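Local coordinates for phosphodiesterase (Trypanosoma brucei brucei, PDB 5H2Q), which belongs to the phosphodiesterase family of the HD clan and holds a zinc and a magnesium ion side by side within an all-helical fold, at residues 10-15 with 77-82; 45-50 with 92-97; 50-55 with 69-74; 126-131 with 240-245. One frame throughout, in Å; residues are numbered along the deposited sequence.

Interaction 1 (10-15 with 77-82)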
# COMPACT_ATOMS: atom_id res chain seq x y z
N ASN A 10 0.86 27.32 5.37
CA ASN A 10 2.08 27.30 6.17
C ASN A 10 1.84 26.63 7.52
O ASN A 10 2.70 25.87 7.96
CB ASN A 10 2.65 28.71 6.34
CG ASN A 10 3.50 29.18 5.17
OD1 ASN A 10 3.96 28.40 4.33
ND2 ASN A 10 3.74 30.48 5.11
N ARG A 11 0.66 26.85 8.12
CA ARG A 11 0.26 26.25 9.39
C ARG A 11 0.19 24.71 9.22
O ARG A 11 0.66 23.98 10.10
CB ARG A 11 -1.09 26.82 9.86
CG ARG A 11 -1.43 26.52 11.32
CD ARG A 11 -2.84 26.93 11.68
NE ARG A 11 -3.17 26.61 13.07
CZ ARG A 11 -4.38 26.73 13.61
NH1 ARG A 11 -5.40 27.17 12.88
NH2 ARG A 11 -4.58 26.42 14.89
N GLU A 12 -0.34 24.23 8.09
CA GLU A 12 -0.44 22.80 7.80
C GLU A 12 0.96 22.13 7.70
O GLU A 12 1.18 21.08 8.31
CB GLU A 12 -1.28 22.58 6.53
CG GLU A 12 -1.53 21.12 6.22
CD GLU A 12 -2.52 20.85 5.10
OE1 GLU A 12 -2.94 21.80 4.41
OE2 GLU A 12 -2.87 19.66 4.93
N ARG A 13 1.91 22.77 6.99
CA ARG A 13 3.29 22.27 6.88
C ARG A 13 3.99 22.26 8.24
O ARG A 13 4.70 21.28 8.54
CB ARG A 13 4.15 23.12 5.94
CG ARG A 13 3.80 23.13 4.47
CD ARG A 13 4.35 24.44 3.92
NE ARG A 13 4.69 24.38 2.50
CZ ARG A 13 3.94 24.87 1.52
NH1 ARG A 13 2.78 25.45 1.80
NH2 ARG A 13 4.35 24.79 0.26
N GLU A 14 3.84 23.36 9.03
CA GLU A 14 4.49 23.46 10.35
C GLU A 14 4.02 22.39 11.33
O GLU A 14 4.84 21.89 12.11
CB GLU A 14 4.31 24.86 10.98
CG GLU A 14 4.80 26.03 10.13
CD GLU A 14 6.29 26.28 9.99
OE1 GLU A 14 6.71 27.44 10.19
OE2 GLU A 14 7.03 25.34 9.62
N ALA A 15 2.72 22.02 11.29
CA ALA A 15 2.13 21.01 12.17
C ALA A 15 2.76 19.62 11.91
O ALA A 15 2.76 18.78 12.80
CB ALA A 15 0.62 20.96 11.98
N GLN A 77 -0.40 16.81 -0.07
CA GLN A 77 -1.35 16.72 -1.20
C GLN A 77 -1.96 15.31 -1.24
O GLN A 77 -3.17 15.17 -1.41
CB GLN A 77 -0.71 17.08 -2.54
CG GLN A 77 -0.34 18.56 -2.69
CD GLN A 77 -1.50 19.54 -2.80
OE1 GLN A 77 -2.67 19.24 -2.51
NE2 GLN A 77 -1.17 20.78 -3.11
N CYS A 78 -1.15 14.25 -1.00
CA CYS A 78 -1.66 12.88 -0.91
C CYS A 78 -2.67 12.82 0.22
O CYS A 78 -3.76 12.34 0.03
CB CYS A 78 -0.54 11.87 -0.67
SG CYS A 78 0.49 11.57 -2.12
N ARG A 79 -2.28 13.28 1.42
CA ARG A 79 -3.14 13.19 2.60
C ARG A 79 -4.52 13.78 2.37
O ARG A 79 -5.51 13.16 2.73
CB ARG A 79 -2.47 13.89 3.78
CG ARG A 79 -3.20 13.62 5.09
CD ARG A 79 -2.48 14.21 6.28
NE ARG A 79 -2.48 15.67 6.22
CZ ARG A 79 -2.03 16.46 7.20
NH1 ARG A 79 -1.49 15.93 8.29
NH2 ARG A 79 -2.09 17.78 7.08
N LYS A 80 -4.57 14.92 1.66
CA LYS A 80 -5.84 15.62 1.33
C LYS A 80 -6.81 14.76 0.53
O LYS A 80 -8.02 14.98 0.61
CB LYS A 80 -5.56 16.92 0.56
CG LYS A 80 -5.00 18.01 1.45
CD LYS A 80 -4.71 19.28 0.67
CE LYS A 80 -4.21 20.39 1.55
NZ LYS A 80 -5.22 20.79 2.57
N LYS A 81 -6.29 13.80 -0.24
CA LYS A 81 -7.08 12.93 -1.11
C LYS A 81 -7.47 11.61 -0.46
O LYS A 81 -8.10 10.78 -1.14
CB LYS A 81 -6.36 12.72 -2.46
CG LYS A 81 -6.16 14.02 -3.21
CD LYS A 81 -6.61 13.94 -4.64
CE LYS A 81 -7.23 15.25 -5.09
NZ LYS A 81 -8.71 15.13 -5.23
N TYR A 82 -7.12 11.40 0.83
CA TYR A 82 -7.55 10.21 1.56
C TYR A 82 -8.77 10.53 2.38
O TYR A 82 -8.90 11.63 2.95
CB TYR A 82 -6.41 9.55 2.36
CG TYR A 82 -5.48 8.81 1.40
CD1 TYR A 82 -5.78 7.53 0.95
CD2 TYR A 82 -4.31 9.40 0.95
CE1 TYR A 82 -4.96 6.88 0.03
CE2 TYR A 82 -3.48 8.77 0.03
CZ TYR A 82 -3.80 7.49 -0.42
OH TYR A 82 -3.01 6.84 -1.35
O HOH W 1 -3.01 17.20 3.93
O HOH W 2 -0.99 19.68 9.11
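Glu12 swings its CG trans to the backbone N (chi1 -175°) and stays extended beyond it, which carries its carboxylate across to Arg79 and Lys80 on helix 68-80. Arg79 starts out in the same way but turns at chi3 (67°), and this bend lays the guanidinium alongside the glutamate; the two side chains pass each other head to tail, carboxylate and guanidinium nearly coplanar. Arg79 NH2 gives a hydrogen bond to Glu12 OE2 at 3.0 Å, edge-on in the guanidinium plane and on the anti lone pair of that oxygen. Lys80 arrives from the opposite direction and forms a hydrogen-bonded salt bridge from NZ to Glu12 OE1 at 3.1 Å, on the syn lone pair of that oxygen. Each carboxylate oxygen thus has its own cation, and the three residues form a salt-bridge network that links two helices at the protein surface. Two waters reinforce it. Water 1 donates to Glu12 OE2 at 2.7 Å and accepts from Arg79 NE, while water 2 donates to the backbone Glu12 O at 2.7 Å and accepts from Arg79 NH2. With three partners set round its edge, the guanidinium is restrained in rotation. Its NH1 makes a further salt bridge to Asp45 and a hydrogen bond to Leu44 O. Arg79 therefore ties helix 10-17 to helix 68-80 and to the start of helix 43-58, and its side chain also rests on Phe90 of helix 90-105.

Interaction 2 (45-50 with 92-97). With ZN (zinc ion), chain C.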
# COMPACT_ATOMS: atom_id res chain seq x y z
N ASP A 45 -1.28 14.24 11.42
CA ASP A 45 0.00 14.96 11.35
C ASP A 45 1.16 13.97 11.64
O ASP A 45 2.15 13.99 10.92
CB ASP A 45 0.03 16.12 12.36
CG ASP A 45 -0.85 17.29 11.96
OD1 ASP A 45 -1.17 17.42 10.76
OD2 ASP A 45 -1.14 18.13 12.84
N VAL A 46 1.02 13.10 12.67
CA VAL A 46 2.02 12.08 13.03
C VAL A 46 2.20 11.09 11.85
O VAL A 46 3.34 10.77 11.52
CB VAL A 46 1.65 11.38 14.35
CG1 VAL A 46 2.37 10.04 14.54
CG2 VAL A 46 1.90 12.32 15.54
N ALA A 47 1.07 10.63 11.21
CA ALA A 47 1.08 9.74 10.03
C ALA A 47 1.90 10.39 8.91
O ALA A 47 2.81 9.74 8.39
CB ALA A 47 -0.33 9.42 9.56
N ALA A 48 1.64 11.68 8.59
CA ALA A 48 2.39 12.41 7.56
C ALA A 48 3.87 12.55 7.98
O ALA A 48 4.76 12.35 7.15
CB ALA A 48 1.76 13.78 7.30
N ALA A 49 4.14 12.88 9.26
CA ALA A 49 5.54 12.99 9.73
C ALA A 49 6.29 11.63 9.65
O ALA A 49 7.49 11.62 9.40
CB ALA A 49 5.60 13.54 11.15
N ILE A 50 5.57 10.49 9.85
CA ILE A 50 6.23 9.18 9.75
C ILE A 50 6.75 9.00 8.34
O ILE A 50 7.90 8.68 8.17
CB ILE A 50 5.32 8.01 10.19
CG1 ILE A 50 5.17 8.01 11.71
CG2 ILE A 50 5.89 6.62 9.74
CD1 ILE A 50 3.93 7.31 12.19
N HIS A 92 -3.46 3.58 6.14
CA HIS A 92 -3.14 2.40 5.35
C HIS A 92 -1.94 2.65 4.44
O HIS A 92 -1.03 1.82 4.37
CB HIS A 92 -4.35 1.96 4.50
CG HIS A 92 -3.99 0.98 3.43
ND1 HIS A 92 -3.51 -0.28 3.74
CD2 HIS A 92 -4.07 1.10 2.08
CE1 HIS A 92 -3.36 -0.90 2.58
NE2 HIS A 92 -3.62 -0.08 1.55
N VAL A 93 -1.94 3.80 3.70
CA VAL A 93 -0.83 4.04 2.77
C VAL A 93 0.47 4.36 3.51
O VAL A 93 1.56 3.96 3.08
CB VAL A 93 -1.17 5.07 1.66
CG1 VAL A 93 -2.37 4.58 0.85
CG2 VAL A 93 -1.42 6.47 2.23
N VAL A 94 0.38 5.05 4.65
CA VAL A 94 1.60 5.28 5.45
C VAL A 94 2.15 3.94 5.93
O VAL A 94 3.35 3.70 5.89
CB VAL A 94 1.36 6.29 6.61
CG1 VAL A 94 2.59 6.39 7.53
CG2 VAL A 94 1.03 7.66 6.03
N ASP A 95 1.25 3.05 6.35
CA ASP A 95 1.63 1.71 6.75
C ASP A 95 2.29 0.95 5.60
O ASP A 95 3.33 0.32 5.81
CB ASP A 95 0.38 0.94 7.25
CG ASP A 95 0.68 -0.51 7.54
OD1 ASP A 95 1.67 -0.78 8.26
OD2 ASP A 95 -0.07 -1.37 7.05
N VAL A 96 1.69 1.00 4.40
CA VAL A 96 2.25 0.29 3.24
C VAL A 96 3.65 0.83 2.90
O VAL A 96 4.57 0.04 2.60
CB VAL A 96 1.28 0.26 2.04
CG1 VAL A 96 1.98 -0.24 0.78
CG2 VAL A 96 0.04 -0.59 2.36
N CYS A 97 3.82 2.15 3.00
CA CYS A 97 5.09 2.83 2.74
C CYS A 97 6.13 2.30 3.73
O CYS A 97 7.18 1.83 3.31
CB CYS A 97 4.92 4.33 2.86
SG CYS A 97 6.42 5.27 2.49
ZN ZN C . -3.87 -0.57 -0.51
O HOH W 3 -4.60 -1.30 -2.55
O HOH W 4 -5.48 -1.96 0.03
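Val94 carries this contact, setting both of its methyl groups against Ala47 and Ile50 where helix 43-58 packs on helix 90-105 in the all-helical phosphodiesterase fold. The branches divide the work. CG1 lies 3.5 Å from the backbone Ala47 O and 4.0 Å from Ile50 CG2, while CG2 sits near the same carbonyl oxygen and 4.2 Å from Ala47 CB. Ile50 and Val94 meet at about a right angle, and it is the CG2 branch of the isoleucine that does the touching, brought there because it stands anti to its own backbone N. The backbones come close here, the CA atoms of Ala47 and Val94 being 6.4 Å apart. All three touching residues are buried; their side chains are apolar, and the one polar atom Val94 meets across the contact is the Ala47 carbonyl oxygen.

A second shell hems it in. Phe90 and Tyr91 of helix 90-105 also pack on Ala47, and Leu33 and Ala36 of helix 33-38 lie against Ile50. One further step out, the turn that presents Val94 to helix 43-58 also bears His92, whose imidazole leaves helix 90-105 away from this interface and takes its place beside Asp129, His128 and Asp242 as a metal ligand, with His92 NE2 2.1 Å from the zinc ion.

Interaction 3 (50-55 with 69-74)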
# COMPACT_ATOMS: atom_id res chain seq x y z
N ILE A 50 5.57 10.49 9.85
CA ILE A 50 6.23 9.18 9.75
C ILE A 50 6.75 9.00 8.34
O ILE A 50 7.90 8.68 8.17
CB ILE A 50 5.32 8.01 10.19
CG1 ILE A 50 5.17 8.01 11.71
CG2 ILE A 50 5.89 6.62 9.74
CD1 ILE A 50 3.93 7.31 12.19
N ALA A 51 5.89 9.24 7.32
CA ALA A 51 6.32 9.09 5.94
C ALA A 51 7.43 10.10 5.60
O ALA A 51 8.43 9.75 4.99
CB ALA A 51 5.12 9.28 5.02
N TYR A 52 7.29 11.34 6.08
CA TYR A 52 8.27 12.41 5.81
C TYR A 52 9.64 12.07 6.40
O TYR A 52 10.62 12.08 5.66
CB TYR A 52 7.72 13.73 6.38
CG TYR A 52 8.60 14.94 6.15
CD1 TYR A 52 8.83 15.43 4.86
CD2 TYR A 52 9.09 15.69 7.22
CE1 TYR A 52 9.61 16.56 4.64
CE2 TYR A 52 9.88 16.82 7.01
CZ TYR A 52 10.12 17.26 5.72
OH TYR A 52 10.90 18.37 5.51
N ARG A 53 9.70 11.74 7.70
CA ARG A 53 10.95 11.41 8.36
C ARG A 53 11.55 10.10 7.88
O ARG A 53 12.77 10.00 7.79
CB ARG A 53 10.79 11.45 9.89
CG ARG A 53 10.44 12.82 10.43
CD ARG A 53 11.49 13.86 10.05
NE ARG A 53 11.10 15.22 10.43
CZ ARG A 53 11.87 16.29 10.23
NH1 ARG A 53 11.45 17.49 10.62
NH2 ARG A 53 13.06 16.18 9.66
N LEU A 54 10.70 9.12 7.56
CA LEU A 54 11.22 7.85 7.02
C LEU A 54 11.97 8.11 5.71
O LEU A 54 13.11 7.68 5.54
CB LEU A 54 10.08 6.88 6.78
CG LEU A 54 10.45 5.51 6.23
CD1 LEU A 54 11.22 4.66 7.29
CD2 LEU A 54 9.22 4.78 5.76
N LEU A 55 11.33 8.85 4.80
CA LEU A 55 11.91 9.13 3.50
C LEU A 55 13.11 10.09 3.58
O LEU A 55 14.15 9.80 3.01
CB LEU A 55 10.83 9.61 2.53
CG LEU A 55 9.97 8.52 1.84
CD1 LEU A 55 9.49 7.43 2.80
CD2 LEU A 55 8.79 9.13 1.10
N GLU A 69 10.99 20.49 1.00
CA GLU A 69 9.69 21.15 0.86
C GLU A 69 8.79 20.46 -0.16
O GLU A 69 7.58 20.39 0.07
CB GLU A 69 9.86 22.66 0.54
CG GLU A 69 10.36 23.44 1.74
CD GLU A 69 10.54 24.94 1.55
OE1 GLU A 69 11.61 25.47 1.95
OE2 GLU A 69 9.59 25.59 1.07
N VAL A 70 9.38 19.95 -1.26
CA VAL A 70 8.59 19.28 -2.32
C VAL A 70 8.07 17.96 -1.74
O VAL A 70 6.89 17.64 -1.90
CB VAL A 70 9.36 19.11 -3.65
CG1 VAL A 70 8.66 18.12 -4.58
CG2 VAL A 70 9.49 20.47 -4.36
N LEU A 71 8.92 17.23 -1.03
CA LEU A 71 8.51 15.96 -0.42
C LEU A 71 7.35 16.22 0.57
O LEU A 71 6.34 15.51 0.53
CB LEU A 71 9.70 15.28 0.27
CG LEU A 71 9.36 13.98 1.04
CD1 LEU A 71 8.94 12.85 0.09
CD2 LEU A 71 10.54 13.54 1.93
N LEU A 72 7.47 17.27 1.39
CA LEU A 72 6.39 17.56 2.33
C LEU A 72 5.12 17.97 1.62
O LEU A 72 4.07 17.45 1.96
CB LEU A 72 6.81 18.58 3.40
CG LEU A 72 5.76 18.76 4.53
CD1 LEU A 72 5.45 17.44 5.27
CD2 LEU A 72 6.17 19.83 5.49
N ASN A 73 5.20 18.86 0.61
CA ASN A 73 4.03 19.28 -0.17
C ASN A 73 3.36 18.07 -0.80
O ASN A 73 2.13 17.94 -0.74
CB ASN A 73 4.45 20.23 -1.27
CG ASN A 73 4.69 21.63 -0.78
OD1 ASN A 73 4.24 22.01 0.30
ND2 ASN A 73 5.34 22.44 -1.62
N PHE A 74 4.16 17.16 -1.33
CA PHE A 74 3.62 15.95 -1.93
C PHE A 74 2.87 15.10 -0.90
O PHE A 74 1.76 14.68 -1.18
CB PHE A 74 4.75 15.16 -2.62
CG PHE A 74 4.34 13.76 -3.02
CD1 PHE A 74 3.65 13.54 -4.21
CD2 PHE A 74 4.63 12.67 -2.20
CE1 PHE A 74 3.25 12.25 -4.56
CE2 PHE A 74 4.25 11.38 -2.56
CZ PHE A 74 3.59 11.18 -3.75
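Tyr52 and Leu72 make the snug part of this contact. The leucine lies across the phenol at about a right angle, its CD1 over one ring face in a CH-pi contact, 4.2 Å from the ring centroid of Tyr52 and 19° off the normal. Leu72 CB adds to it, 3.7 Å from Tyr52 CE1. With CG of Tyr52 trans to its backbone N (chi1 -178°), the ring comes up beside helix 68-80 at this level, where the CA atoms of Tyr52 and Leu72 are 6.5 Å apart. Leu71 takes the next place, its CD2 3.9 Å from Tyr52 CD1 and 4.0 Å from Leu55 CB, so that one methyl group touches both residues of the facing helix. The two segments run nearly antiparallel, at 150°, with their axes 10.1 Å apart, as neighbouring helices in a helical bundle. Ile123 and Cys97, from helices 115-127 and 90-105, close round Leu55 on the inner side. Packing is less well defined there, because Leu55 was modelled in two conformers and the meeting of its CD2 with Leu71 CD1 belongs to the one given. Toward the outside the contact thins: Glu69 points away from helix 43-58 and is exposed. Arg53 is only partly covered; its guanidinium has Tyr52 CE2 3.8 Å above one face, and its NH1 is hydrogen-bonded to Leu17 O of helix 10-17.

Interaction 4 (126-131 with 240-245). With ZN (zinc ion), chain C; MG (magnesium ion), chain D; LLI ((4~{a}~{S},8~{a}~{R})-2-cycloheptyl-4-[4-methoxy-3-[2-(2-oxidanylideneimidazolidin-1-yl)ethoxy]phenyl]-4~{a},5,8,8~{a}-tetrahydrophthalazin-1-one), chain E.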
# COMPACT_ATOMS: atom_id res chain seq x y z
N LEU A 126 2.48 5.72 -1.22
CA LEU A 126 1.64 6.83 -0.74
C LEU A 126 0.50 7.22 -1.68
O LEU A 126 -0.47 7.83 -1.22
CB LEU A 126 2.50 8.06 -0.40
CG LEU A 126 3.55 7.85 0.69
CD1 LEU A 126 4.44 9.11 0.83
CD2 LEU A 126 2.89 7.52 2.05
N VAL A 127 0.62 6.92 -2.98
CA VAL A 127 -0.43 7.29 -3.95
C VAL A 127 -1.35 6.11 -4.29
O VAL A 127 -2.34 6.31 -4.98
CB VAL A 127 0.17 7.84 -5.29
CG1 VAL A 127 1.11 9.00 -5.04
CG2 VAL A 127 0.91 6.72 -6.06
N HIS A 128 -0.99 4.88 -3.87
CA HIS A 128 -1.60 3.69 -4.44
C HIS A 128 -3.10 3.52 -4.18
O HIS A 128 -3.70 2.70 -4.86
CB HIS A 128 -0.83 2.41 -4.09
CG HIS A 128 -1.27 1.74 -2.84
ND1 HIS A 128 -0.79 2.13 -1.61
CD2 HIS A 128 -2.15 0.73 -2.66
CE1 HIS A 128 -1.37 1.31 -0.73
NE2 HIS A 128 -2.19 0.46 -1.32
N ASP A 129 -3.69 4.25 -3.21
CA ASP A 129 -5.12 4.14 -2.94
C ASP A 129 -5.79 5.50 -2.91
O ASP A 129 -6.85 5.62 -2.29
CB ASP A 129 -5.37 3.36 -1.61
CG ASP A 129 -5.34 1.85 -1.77
OD1 ASP A 129 -5.86 1.35 -2.79
OD2 ASP A 129 -4.94 1.16 -0.80
N LEU A 130 -5.25 6.52 -3.61
CA LEU A 130 -5.84 7.87 -3.55
C LEU A 130 -7.35 7.93 -3.81
O LEU A 130 -7.84 7.39 -4.79
CB LEU A 130 -5.14 8.86 -4.50
CG LEU A 130 -3.69 9.22 -4.20
CD1 LEU A 130 -3.03 9.76 -5.42
CD2 LEU A 130 -3.56 10.25 -3.04
N ASP A 131 -8.07 8.60 -2.92
CA ASP A 131 -9.53 8.82 -3.05
C ASP A 131 -10.37 7.55 -2.96
O ASP A 131 -11.52 7.55 -3.42
CB ASP A 131 -9.84 9.60 -4.34
CG ASP A 131 -11.21 10.24 -4.40
OD1 ASP A 131 -11.63 10.81 -3.39
OD2 ASP A 131 -11.88 10.13 -5.46
N ALA A 240 2.97 -7.05 -1.90
CA ALA A 240 3.35 -7.54 -0.57
C ALA A 240 3.03 -6.53 0.51
O ALA A 240 2.48 -6.90 1.54
CB ALA A 240 4.83 -7.92 -0.54
N GLY A 241 3.30 -5.25 0.27
CA GLY A 241 2.94 -4.25 1.26
C GLY A 241 1.43 -4.18 1.44
O GLY A 241 0.94 -4.10 2.57
N ASP A 242 0.68 -4.29 0.33
CA ASP A 242 -0.79 -4.24 0.38
C ASP A 242 -1.40 -5.38 1.20
O ASP A 242 -2.40 -5.16 1.87
CB ASP A 242 -1.36 -4.24 -1.03
CG ASP A 242 -2.28 -3.08 -1.33
OD1 ASP A 242 -2.66 -2.35 -0.36
OD2 ASP A 242 -2.70 -2.97 -2.49
N ILE A 243 -0.79 -6.58 1.14
CA ILE A 243 -1.32 -7.72 1.89
C ILE A 243 -0.46 -8.08 3.11
O ILE A 243 -0.54 -9.19 3.64
CB ILE A 243 -1.62 -8.94 0.98
CG1 ILE A 243 -0.34 -9.54 0.34
CG2 ILE A 243 -2.69 -8.60 -0.06
CD1 ILE A 243 -0.66 -10.91 -0.49
N SER A 244 0.36 -7.11 3.60
CA SER A 244 1.28 -7.32 4.73
C SER A 244 0.66 -7.25 6.14
O SER A 244 1.38 -7.49 7.10
CB SER A 244 2.40 -6.28 4.68
OG SER A 244 1.84 -5.01 4.97
N ASN A 245 -0.63 -6.91 6.31
CA ASN A 245 -1.21 -6.81 7.66
C ASN A 245 -1.10 -8.14 8.43
O ASN A 245 -0.96 -8.13 9.64
CB ASN A 245 -2.67 -6.38 7.63
CG ASN A 245 -3.00 -5.05 6.99
OD1 ASN A 245 -4.14 -4.86 6.54
ND2 ASN A 245 -2.07 -4.08 6.95
ZN ZN C . -3.87 -0.57 -0.51
MG MG D . -6.13 -0.48 -3.71
C2 LLI E . -8.19 -8.74 4.49
C3 LLI E . -7.33 -7.93 5.28
O1 LLI E . -8.91 -9.69 5.17
C12 LLI E . -7.16 -5.95 0.43
C14 LLI E . -8.16 -5.42 -0.64
C15 LLI E . -8.71 -6.52 -1.54
C16 LLI E . -5.88 -6.47 -0.23
C17 LLI E . -5.37 -5.56 -1.32
C18 LLI E . -7.51 -4.29 -1.46
C19 LLI E . -6.14 -4.67 -1.95
C21 LLI E . -9.42 -8.92 -1.54
C22 LLI E . -10.78 -9.33 -0.86
C23 LLI E . -8.36 -10.06 -1.54
C24 LLI E . -11.55 -10.52 -1.44
C25 LLI E . -8.71 -11.40 -2.18
C26 LLI E . -9.61 -12.32 -1.35
C27 LLI E . -11.05 -11.90 -1.03
C28 LLI E . -9.78 -10.55 4.41
C29 LLI E . -10.51 -11.41 5.40
C4 LLI E . -8.35 -8.46 3.14
C5 LLI E . -6.67 -6.86 4.69
C6 LLI E . -7.68 -7.39 2.56
C7 LLI E . -6.85 -6.59 3.34
O8 LLI E . -7.21 -8.30 6.59
C9 LLI E . -6.55 -7.40 7.48
C10 LLI E . -7.87 -7.10 1.12
N11 LLI E . -8.70 -7.91 0.48
N13 LLI E . -8.92 -7.71 -0.86
O20 LLI E . -8.92 -6.36 -2.73
N30 LLI E . -11.64 -10.72 6.04
C31 LLI E . -12.57 -9.87 5.30
C32 LLI E . -11.71 -10.47 7.39
C33 LLI E . -13.51 -9.36 6.39
N34 LLI E . -12.78 -9.68 7.61
O35 LLI E . -10.96 -10.93 8.23
O HOH W 3 -4.60 -1.30 -2.55
O HOH W 4 -5.48 -1.96 0.03
O HOH W 5 -7.69 0.24 -4.93
O HOH W 6 -7.48 -1.28 -2.37
O HOH W 7 -6.22 -2.29 -4.95
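His128 and Asp242 approach from opposite directions and meet at the zinc ion, the imidazole and carboxylate planes turned 78° apart. Asp242 OD1 lies at the edge of the His128 ring, close to its plane and 3.0 Å from NE2. This is no hydrogen bond: both atoms are zinc ligands, His128 NE2 at 2.1 Å and Asp242 OD1 at 2.2 Å from the metal, and it is the ion that brings them together. On the other side of the imidazole, ND1 is hydrogen-bonded to Ala125 O, which helps fix the turn of the ring. Asp129 has its CB above one face of that ring, near the rim, and with CG anti to its carbonyl carbon (chi1 -83°) the carboxylate reaches both ions, OD2 binding zinc and OD1 binding magnesium at 2.1 Å. Water 3 is shared by the two metals as well, and donates a short hydrogen bond of 2.5 Å to Asp242 OD2, the oxygen that does not bind zinc. With His92 these residues make the H...HD...D metal-binding signature of the HD clan. Past Asp242 the chain leaves its helix, and Ser244 OG turns back to Gly241 O at 2.7 Å. Here Ile243 CG2 and Asn245 OD1 touch the ligand LLI, while Asn245 OD1 is also hydrogen-bonded to Tyr87 OH. The site therefore lies where helix 115-127 and helix 227-242 end, beside helix 90-105, whose Val93 packs on His128, and helix 159-172, whose His164 touches Asp129.

From the N terminus, helix 10-17 is the first to be tied down: interaction 1 closes a loop of 61 residues by joining it to the end of helix 68-80. Interaction 2 opens inside that loop at 45-50 and closes beyond it at 92-97, so the two cross, and they touch where Ala15 packs on Asp45. Interaction 3 nests within both, pairing helix 43-58 with helix 68-80 and sharing Ile50 with interaction 2. Interaction 4 follows in series, spanning 108 residues to reach the chain's centre. It meets interaction 2 at the zinc ion, while Tyr82 OH probably hydrogen-bonds to Leu126 O, connecting interaction 1 to the same region.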